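Local coordinates for protein molybdopterin synthase catalytic subunit (Helicobacter pylori, PDB 3RPF) that probably converts precursor Z into molybdopterin, building its dithiolene group from two sulfur atoms handed over by the small carrier subunit MoaD, at residues A[49-54]-A[78-83]; A[72-77]-A[94-99]; A[35-40]-A[88-93]. All coordinates share one frame; numbering follows the deposited sequence. Where two conformers were deposited one is given.

Contact 1: A[49-54]-A[78-83]; sequences LSFDIY and MAHSLG. With EDO (1,2-ethanediol), chain G.
The corner at which one beta-sheet of the MoaE fold hands over to the other is marked by an antiparallel, hydrogen-bonded bridge between Phe51 and Gly83, the one bridge between the two segments. The chain turns at Gly83, the two strand segments run at 106° to each other, and the side chains diverge. Phe51 N binds Gly83 O at 2.9 Å, with the donor well above the carbonyl plane, whereas Gly83 N reaches a lone pair of Phe51 O, also at 2.9 Å. Gly83 turns the corner at phi 85° and psi -149°, backbone angles at which a beta carbon would be jammed against Leu82 O.

Three residues before Gly83, His80 forms a T-shaped pair with Phe51, centroids 4.9 Å apart. The edge of the imidazole does the touching: His80 CE1 hovers over one face of the Phe51 ring, displaced toward its rim. His80 ND1 bonds Ser81 O in the ring plane at 2.9 Å, which helps to fix the rotation of the imidazole, together with the bond of NE2 to Gly74 N of the molybdopterin converting factor chain, consistent with a place beside the bound sulfur carrier. The Ser81 carbonyl is flanked by Phe51 CB and by Ile53 CD1, the latter 3.6 Å from Ser81 O. Leu82 starts out away from the partner strand, but its second torsion brings CD1 back, 3.5 Å from Phe51 O and against Ile53 CG1. A 1,2-ethanediol, probably from the crystallisation liquor, donates from O1 to Ile53 O at 3.1 Å.

Ser50 OG is held by Arg131 and Asp84. Strand 121-127 runs along the other side of strand 48-53, while strand 5-9 packs against Ile53 and Leu82.

Contact 2: A[72-77]-A[94-99]; sequences LGVVLK and CVSMGK
Cys94 meets Lys77 first: its CA lies 3.3 Å from Lys77 O in a CA-H...O contact, and its CB touches the same oxygen. Val95 follows as a hydrogen-bonded antiparallel partner of Lys77, its N 2.9 Å from Lys77 O and its O 3.1 Å from Lys77 N. The Val95 carbonyl is closely wrapped, because Leu76 CD1 also comes to 3.2 Å from Val95 O. With chi1 at 58°, CG1 of Val95 sits between its own backbone N and carbonyl carbon and rests on Lys77 CB.

Ser96 faces Leu76 in a non-hydrogen-bonded pair. Its OG abuts Val74 CG1 at 3.3 Å, while its polar need is met by Ala104 O of helix 101-118. Strands 74-82 and 90-98 are the two inner strands of the mixed sheet, which illustrates how helices cover both faces of an alpha/beta layer: helix 101-118 packs on Val74 and Leu76, helix 14-27 on Val75, Val95 and Met97.

Met97, a selenomethionine, returns to hydrogen-bonded pairing, with N 3.0 Å from Val75 O, and O accepting Val75 N nearly along the C=O axis. The Met97 and Val75 side chains run alongside each other off the same face of the sheet, and Met97 CE ends 3.7 Å from Val75 CG1.

At Gly98 the CA passes 3.9 Å from Gly73 O, an approach in which a beta carbon would collide with that oxygen. Gly73 itself is the C-prime residue of the Schellman motif that ends helix 55-71. Lys99 then leaves the strand, and its side chain packs on Arg41 of the second MoaE subunit.

Contact 3: A[35-40]-A[88-93]; sequences VFVGIV and GQSSFL
Val40, Phe92 and Leu93 bury the most surface here, on two antiparallel strands whose register slips at a classic beta bulge. Ser91 and Phe92 both face Gly38: Gly38 N binds Phe92 O at 2.9 Å, while Gly38 O takes Ser91 N at 2.9 Å in a bond of 170°. At the bulge, Ser91 OG is hydrogen-bonded to Gly74 O of the molybdopterin converting factor chain.

Beyond the bulge, Val40 is gripped through its backbone at both ends. Its N lies 2.8 Å from Gln89 O, and its O accepts Gly88 N at 2.8 Å; CB and CG2 lean on the same Gln89 carbonyl. Ile39 and Val40 probably belong to the substrate site, and the two bonds tie the backbone of Val40 to Gly88 and Gln89.

Phe92 meets Phe36 rim to rim, CE2 of Phe92 being 3.7 Å from CD2 of Phe36, with the ring planes at 48°. The Phe92 ring also stacks on Phe115. Along the outer edge, residues 35 to 37 pair with a strand of the second MoaE subunit, continuing the sheet across the dimer.

On the sheet face opposite Phe92, Leu93 crosses Val37, its CD1 3.7 Å from Val37 CG2, and Leu93 CA directs its hydrogen at Phe36 O across 3.2 Å.

Overall arrangement
The three contacts illustrate how one sheet can join a dimer interface to a site served by a partner protein. Contacts 1 and 2 share strand 74-82 but have centres 22 Å apart, on opposite sides of the chain's centre. Contact 3 shares strand 90-98 with contact 2, centres 18 Å apart, and Cys94 O probably accepts Phe36 N at 2.9 Å. Contacts 1 and 3 are closer, at 11 Å between centres, and Ser81 N lies 2.8 Å from Ser91 O, a probable hydrogen bond. This seam places His80 and Ser91 together at Gly74 of the converting factor chain, with the Ser91 side chain about 7 Å from that of Lys123, a probable substrate residue like Ile39 and Val40.

Contact 1: A[49-54]-A[78-83]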
loop_
_atom_site.group_PDB
_atom_site.type_symbol
_atom_site.label_atom_id
_atom_site.label_comp_id
_atom_site.label_asym_id
_atom_site.label_seq_id
_atom_site.Cartn_x
_atom_site.Cartn_y
_atom_site.Cartn_z
ATOM N N LEU A 49 -8.046 -21.626 3.265
ATOM C CA LEU A 49 -6.666 -21.964 3.529
ATOM C C LEU A 49 -6.495 -22.197 5.019
ATOM O O LEU A 49 -7.361 -21.831 5.822
ATOM C CB LEU A 49 -5.732 -20.839 3.085
ATOM C CG LEU A 49 -5.776 -20.319 1.646
ATOM C CD1 LEU A 49 -4.930 -19.053 1.518
ATOM C CD2 LEU A 49 -5.323 -21.374 0.636
ATOM N N SER A 50 -5.371 -22.800 5.387
ATOM C CA SER A 50 -5.041 -22.994 6.792
ATOM C C SER A 50 -3.569 -22.670 6.990
ATOM O O SER A 50 -2.750 -22.888 6.091
ATOM C CB SER A 50 -5.344 -24.417 7.235
ATOM O OG SER A 50 -5.242 -24.521 8.644
ATOM N N PHE A 51 -3.224 -22.119 8.149
ATOM C CA PHE A 51 -1.847 -21.700 8.381
ATOM C C PHE A 51 -1.246 -22.310 9.661
ATOM O O PHE A 51 -1.929 -22.416 10.686
ATOM C CB PHE A 51 -1.760 -20.176 8.448
ATOM C CG PHE A 51 -2.211 -19.473 7.179
ATOM C CD1 PHE A 51 -1.315 -19.216 6.147
ATOM C CD2 PHE A 51 -3.520 -19.062 7.035
ATOM C CE1 PHE A 51 -1.723 -18.565 4.977
ATOM C CE2 PHE A 51 -3.942 -18.398 5.862
ATOM C CZ PHE A 51 -3.040 -18.156 4.842
ATOM N N ASP A 52 0.017 -22.731 9.585
ATOM C CA ASP A 52 0.826 -22.974 10.787
ATOM C C ASP A 52 1.844 -21.842 10.935
ATOM O O ASP A 52 2.375 -21.341 9.936
ATOM C CB ASP A 52 1.583 -24.293 10.697
ATOM C CG ASP A 52 0.675 -25.509 10.760
ATOM O OD1 ASP A 52 -0.464 -25.411 11.281
ATOM O OD2 ASP A 52 1.118 -26.577 10.280
ATOM N N ILE A 53 2.134 -21.452 12.175
ATOM C CA ILE A 53 3.081 -20.371 12.438
ATOM C C ILE A 53 4.142 -20.762 13.464
ATOM O O ILE A 53 3.809 -21.298 14.532
ATOM C CB ILE A 53 2.359 -19.108 12.942
ATOM C CG1 ILE A 53 1.375 -18.587 11.888
ATOM C CG2 ILE A 53 3.375 -18.017 13.295
ATOM C CD1 ILE A 53 0.675 -17.312 12.292
ATOM N N TYR A 54 5.417 -20.514 13.151
ATOM C CA TYR A 54 6.495 -20.666 14.160
ATOM C C TYR A 54 6.522 -19.370 14.969
ATOM O O TYR A 54 7.170 -18.396 14.576
ATOM C CB TYR A 54 7.838 -20.888 13.460
ATOM C CG TYR A 54 9.041 -21.225 14.347
ATOM C CD1 TYR A 54 10.229 -21.678 13.778
ATOM C CD2 TYR A 54 8.997 -21.085 15.728
ATOM C CE1 TYR A 54 11.328 -21.978 14.549
ATOM C CE2 TYR A 54 10.104 -21.384 16.517
ATOM C CZ TYR A 54 11.264 -21.829 15.917
ATOM O OH TYR A 54 12.370 -22.135 16.681
HETATM N N MSE A 78 1.548 -5.651 12.048
HETATM C CA MSE A 78 0.897 -6.670 11.248
HETATM C C MSE A 78 0.047 -7.608 12.101
HETATM O O MSE A 78 0.185 -7.671 13.339
HETATM C CB MSE A 78 1.944 -7.484 10.481
HETATM C CG MSE A 78 2.811 -8.359 11.397
HETATM SE SE MSE A 78 3.769 -9.751 10.415
HETATM C CE MSE A 78 2.273 -10.959 10.138
ATOM N N ALA A 79 -0.840 -8.328 11.424
ATOM C CA ALA A 79 -1.635 -9.368 12.051
ATOM C C ALA A 79 -1.729 -10.488 11.048
ATOM O O ALA A 79 -1.727 -10.241 9.844
ATOM C CB ALA A 79 -3.022 -8.860 12.379
ATOM N N HIS A 80 -1.816 -11.720 11.533
ATOM C CA HIS A 80 -1.904 -12.861 10.636
ATOM C C HIS A 80 -2.759 -13.929 11.290
ATOM O O HIS A 80 -2.734 -14.080 12.513
ATOM C CB HIS A 80 -0.506 -13.408 10.317
ATOM C CG HIS A 80 -0.453 -14.230 9.071
ATOM N ND1 HIS A 80 -1.070 -15.458 8.956
ATOM C CD2 HIS A 80 0.136 -13.997 7.866
ATOM C CE1 HIS A 80 -0.872 -15.943 7.744
ATOM N NE2 HIS A 80 -0.141 -15.074 7.064
ATOM N N SER A 81 -3.524 -14.656 10.479
ATOM C CA SER A 81 -4.355 -15.747 10.978
ATOM C C SER A 81 -3.546 -17.001 11.296
ATOM O O SER A 81 -2.533 -17.276 10.657
ATOM C CB SER A 81 -5.414 -16.107 9.944
ATOM O OG SER A 81 -6.355 -15.058 9.768
ATOM N N LEU A 82 -4.020 -17.760 12.282
ATOM C CA LEU A 82 -3.500 -19.097 12.570
ATOM C C LEU A 82 -4.649 -20.079 12.384
ATOM O O LEU A 82 -5.772 -19.817 12.830
ATOM C CB LEU A 82 -2.971 -19.170 14.006
ATOM C CG LEU A 82 -2.390 -20.517 14.469
ATOM C CD1 LEU A 82 -1.096 -20.824 13.727
ATOM C CD2 LEU A 82 -2.152 -20.524 15.982
ATOM N N GLY A 83 -4.394 -21.201 11.720
ATOM C CA GLY A 83 -5.453 -22.167 11.494
ATOM C C GLY A 83 -6.280 -21.835 10.263
ATOM O O GLY A 83 -5.760 -21.249 9.306
HETATM C C1 EDO G . 4.852 -21.668 18.415
HETATM O O1 EDO G . 5.253 -22.111 17.116
HETATM C C2 EDO G . 6.072 -21.698 19.324
HETATM O O2 EDO G . 7.120 -20.920 18.728
#

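Contact 2: A[72-77]-A[94-99]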
loop_
_atom_site.group_PDB
_atom_site.type_symbol
_atom_site.label_atom_id
_atom_site.label_comp_id
_atom_site.label_asym_id
_atom_site.label_seq_id
_atom_site.Cartn_x
_atom_site.Cartn_y
_atom_site.Cartn_z
ATOM N N LEU A 72 13.024 5.097 11.079
ATOM C CA LEU A 72 12.708 5.973 9.951
ATOM C C LEU A 72 11.438 6.772 10.186
ATOM O O LEU A 72 10.931 7.405 9.268
ATOM C CB LEU A 72 12.560 5.163 8.664
ATOM C CG LEU A 72 13.821 4.490 8.131
ATOM C CD1 LEU A 72 13.524 3.810 6.810
ATOM C CD2 LEU A 72 14.917 5.506 7.956
ATOM N N GLY A 73 10.913 6.733 11.406
ATOM C CA GLY A 73 9.725 7.513 11.728
ATOM C C GLY A 73 8.437 6.836 11.285
ATOM O O GLY A 73 7.388 7.473 11.222
ATOM N N VAL A 74 8.510 5.542 10.987
ATOM C CA VAL A 74 7.349 4.795 10.499
ATOM C C VAL A 74 6.892 3.723 11.492
ATOM O O VAL A 74 7.708 2.952 11.995
ATOM C CB VAL A 74 7.688 4.119 9.162
ATOM C CG1 VAL A 74 6.574 3.166 8.720
ATOM C CG2 VAL A 74 7.951 5.189 8.094
ATOM N N VAL A 75 5.587 3.684 11.768
ATOM C CA VAL A 75 4.987 2.612 12.548
ATOM C C VAL A 75 4.579 1.468 11.640
ATOM O O VAL A 75 3.745 1.631 10.738
ATOM C CB VAL A 75 3.741 3.065 13.298
ATOM C CG1 VAL A 75 3.056 1.864 13.956
ATOM C CG2 VAL A 75 4.106 4.102 14.352
ATOM N N LEU A 76 5.161 0.303 11.881
ATOM C CA LEU A 76 4.859 -0.863 11.066
ATOM C C LEU A 76 4.293 -1.939 11.966
ATOM O O LEU A 76 4.945 -2.357 12.930
ATOM C CB LEU A 76 6.133 -1.351 10.384
ATOM C CG LEU A 76 6.016 -2.594 9.493
ATOM C CD1 LEU A 76 5.112 -2.331 8.281
ATOM C CD2 LEU A 76 7.405 -3.044 9.040
ATOM N N LYS A 77 3.071 -2.377 11.676
ATOM C CA LYS A 77 2.447 -3.454 12.455
ATOM C C LYS A 77 1.776 -4.441 11.538
ATOM O O LYS A 77 1.479 -4.123 10.375
ATOM C CB LYS A 77 1.419 -2.879 13.429
ATOM C CG LYS A 77 2.043 -1.896 14.410
ATOM C CD LYS A 77 1.009 -1.340 15.370
ATOM C CE LYS A 77 1.684 -0.464 16.421
ATOM N NZ LYS A 77 0.712 0.013 17.447
ATOM N N CYS A 94 -1.299 -5.743 7.079
ATOM C CA CYS A 94 -0.242 -4.936 7.647
ATOM C C CYS A 94 -0.411 -3.481 7.321
ATOM O O CYS A 94 -1.099 -3.105 6.353
ATOM C CB CYS A 94 1.132 -5.449 7.226
ATOM S SG CYS A 94 1.475 -5.303 5.485
ATOM N N VAL A 95 0.187 -2.652 8.169
ATOM C CA VAL A 95 0.080 -1.205 8.013
ATOM C C VAL A 95 1.452 -0.605 8.187
ATOM O O VAL A 95 2.240 -1.047 9.030
ATOM C CB VAL A 95 -0.872 -0.607 9.062
ATOM C CG1 VAL A 95 -0.376 -0.949 10.476
ATOM C CG2 VAL A 95 -1.002 0.893 8.883
ATOM N N SER A 96 1.740 0.394 7.362
ATOM C CA SER A 96 2.953 1.172 7.471
ATOM C C SER A 96 2.444 2.586 7.442
ATOM O O SER A 96 1.793 2.985 6.459
ATOM C CB SER A 96 3.841 0.914 6.255
ATOM O OG SER A 96 4.958 1.790 6.249
HETATM N N MSE A 97 2.700 3.352 8.506
HETATM C CA MSE A 97 2.161 4.725 8.556
HETATM C C MSE A 97 3.168 5.665 9.184
HETATM O O MSE A 97 4.014 5.242 9.972
HETATM C CB MSE A 97 0.849 4.757 9.351
HETATM C CG MSE A 97 0.962 4.048 10.730
HETATM SE SE MSE A 97 -0.719 3.959 11.731
HETATM C CE MSE A 97 -0.391 2.344 12.808
ATOM N N GLY A 98 3.094 6.940 8.826
ATOM C CA GLY A 98 3.998 7.881 9.422
ATOM C C GLY A 98 3.668 9.304 9.046
ATOM O O GLY A 98 2.621 9.613 8.448
ATOM N N LYS A 99 4.585 10.186 9.391
ATOM C CA LYS A 99 4.421 11.578 9.076
ATOM C C LYS A 99 4.393 11.784 7.569
ATOM O O LYS A 99 3.471 12.429 7.061
ATOM C CB LYS A 99 5.544 12.383 9.736
ATOM C CG LYS A 99 5.595 13.850 9.336
ATOM C CD LYS A 99 6.568 14.606 10.258
ATOM C CE LYS A 99 7.133 15.843 9.581
ATOM N NZ LYS A 99 7.295 16.993 10.524
#

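Contact 3: A[35-40]-A[88-93]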
loop_
_atom_site.group_PDB
_atom_site.type_symbol
_atom_site.label_atom_id
_atom_site.label_comp_id
_atom_site.label_asym_id
_atom_site.label_seq_id
_atom_site.Cartn_x
_atom_site.Cartn_y
_atom_site.Cartn_z
ATOM N N VAL A 35 -1.963 0.349 3.799
ATOM C CA VAL A 35 -2.504 -0.916 4.282
ATOM C C VAL A 35 -2.419 -1.966 3.184
ATOM O O VAL A 35 -2.607 -1.661 1.997
ATOM C CB VAL A 35 -3.981 -0.777 4.677
ATOM C CG1 VAL A 35 -4.593 -2.145 4.926
ATOM C CG2 VAL A 35 -4.123 0.110 5.900
ATOM N N PHE A 36 -2.101 -3.190 3.584
ATOM C CA PHE A 36 -2.246 -4.340 2.713
ATOM C C PHE A 36 -3.107 -5.383 3.404
ATOM O O PHE A 36 -2.937 -5.648 4.595
ATOM C CB PHE A 36 -0.895 -4.971 2.371
ATOM C CG PHE A 36 -1.013 -6.134 1.430
ATOM C CD1 PHE A 36 -1.036 -5.930 0.054
ATOM C CD2 PHE A 36 -1.138 -7.421 1.909
ATOM C CE1 PHE A 36 -1.160 -6.997 -0.820
ATOM C CE2 PHE A 36 -1.265 -8.505 1.027
ATOM C CZ PHE A 36 -1.276 -8.286 -0.327
ATOM N N VAL A 37 -4.028 -5.975 2.656
ATOM C CA VAL A 37 -4.856 -7.035 3.189
ATOM C C VAL A 37 -4.791 -8.226 2.236
ATOM O O VAL A 37 -5.076 -8.085 1.046
ATOM C CB VAL A 37 -6.312 -6.597 3.362
ATOM C CG1 VAL A 37 -7.162 -7.781 3.886
ATOM C CG2 VAL A 37 -6.390 -5.395 4.300
ATOM N N GLY A 38 -4.374 -9.379 2.754
ATOM C CA GLY A 38 -4.383 -10.618 1.988
ATOM C C GLY A 38 -5.679 -11.364 2.258
ATOM O O GLY A 38 -5.985 -11.701 3.410
ATOM N N ILE A 39 -6.449 -11.600 1.197
ATOM C CA ILE A 39 -7.782 -12.166 1.306
ATOM C C ILE A 39 -7.788 -13.529 0.653
ATOM O O ILE A 39 -7.273 -13.685 -0.448
ATOM C CB ILE A 39 -8.797 -11.304 0.553
ATOM C CG1 ILE A 39 -8.859 -9.903 1.159
ATOM C CG2 ILE A 39 -10.164 -11.991 0.528
ATOM C CD1 ILE A 39 -9.498 -8.880 0.239
ATOM N N VAL A 40 -8.359 -14.526 1.328
ATOM C CA VAL A 40 -8.403 -15.857 0.756
ATOM C C VAL A 40 -9.397 -15.872 -0.396
ATOM O O VAL A 40 -10.570 -15.538 -0.236
ATOM C CB VAL A 40 -8.778 -16.912 1.819
ATOM C CG1 VAL A 40 -8.994 -18.261 1.165
ATOM C CG2 VAL A 40 -7.688 -16.997 2.895
ATOM N N GLY A 88 -13.061 -15.685 1.029
ATOM C CA GLY A 88 -13.637 -14.384 1.286
ATOM C C GLY A 88 -13.129 -13.727 2.557
ATOM O O GLY A 88 -13.340 -12.524 2.762
ATOM N N GLN A 89 -12.462 -14.494 3.416
ATOM C CA GLN A 89 -11.963 -13.964 4.686
ATOM C C GLN A 89 -10.494 -13.557 4.589
ATOM O O GLN A 89 -9.759 -14.057 3.731
ATOM C CB GLN A 89 -12.160 -14.982 5.817
ATOM C CG GLN A 89 -13.609 -15.406 6.019
ATOM C CD GLN A 89 -13.825 -16.202 7.294
ATOM O OE1 GLN A 89 -13.008 -17.051 7.667
ATOM N NE2 GLN A 89 -14.937 -15.933 7.969
ATOM N N SER A 90 -10.067 -12.660 5.476
ATOM C CA SER A 90 -8.704 -12.131 5.443
ATOM C C SER A 90 -7.752 -12.905 6.338
ATOM O O SER A 90 -8.103 -13.291 7.452
ATOM C CB SER A 90 -8.697 -10.646 5.835
ATOM O OG SER A 90 -9.622 -9.913 5.046
ATOM N N SER A 91 -6.533 -13.119 5.861
ATOM C CA SER A 91 -5.593 -13.962 6.598
ATOM C C SER A 91 -4.358 -13.186 7.020
ATOM O O SER A 91 -3.564 -13.663 7.835
ATOM C CB SER A 91 -5.171 -15.138 5.731
ATOM O OG SER A 91 -4.521 -14.681 4.559
ATOM N N PHE A 92 -4.191 -11.986 6.471
ATOM C CA PHE A 92 -2.980 -11.226 6.727
ATOM C C PHE A 92 -3.307 -9.757 6.508
ATOM O O PHE A 92 -4.077 -9.418 5.614
ATOM C CB PHE A 92 -1.875 -11.696 5.765
ATOM C CG PHE A 92 -0.677 -10.763 5.680
ATOM C CD1 PHE A 92 0.062 -10.444 6.814
ATOM C CD2 PHE A 92 -0.262 -10.257 4.452
ATOM C CE1 PHE A 92 1.167 -9.608 6.741
ATOM C CE2 PHE A 92 0.855 -9.422 4.360
ATOM C CZ PHE A 92 1.575 -9.094 5.515
ATOM N N LEU A 93 -2.749 -8.901 7.351
ATOM C CA LEU A 93 -2.977 -7.469 7.238
ATOM C C LEU A 93 -1.752 -6.779 7.773
ATOM O O LEU A 93 -1.191 -7.194 8.797
ATOM C CB LEU A 93 -4.211 -7.051 8.048
ATOM C CG LEU A 93 -4.582 -5.567 7.990
ATOM C CD1 LEU A 93 -6.093 -5.371 7.978
ATOM C CD2 LEU A 93 -3.964 -4.838 9.156
#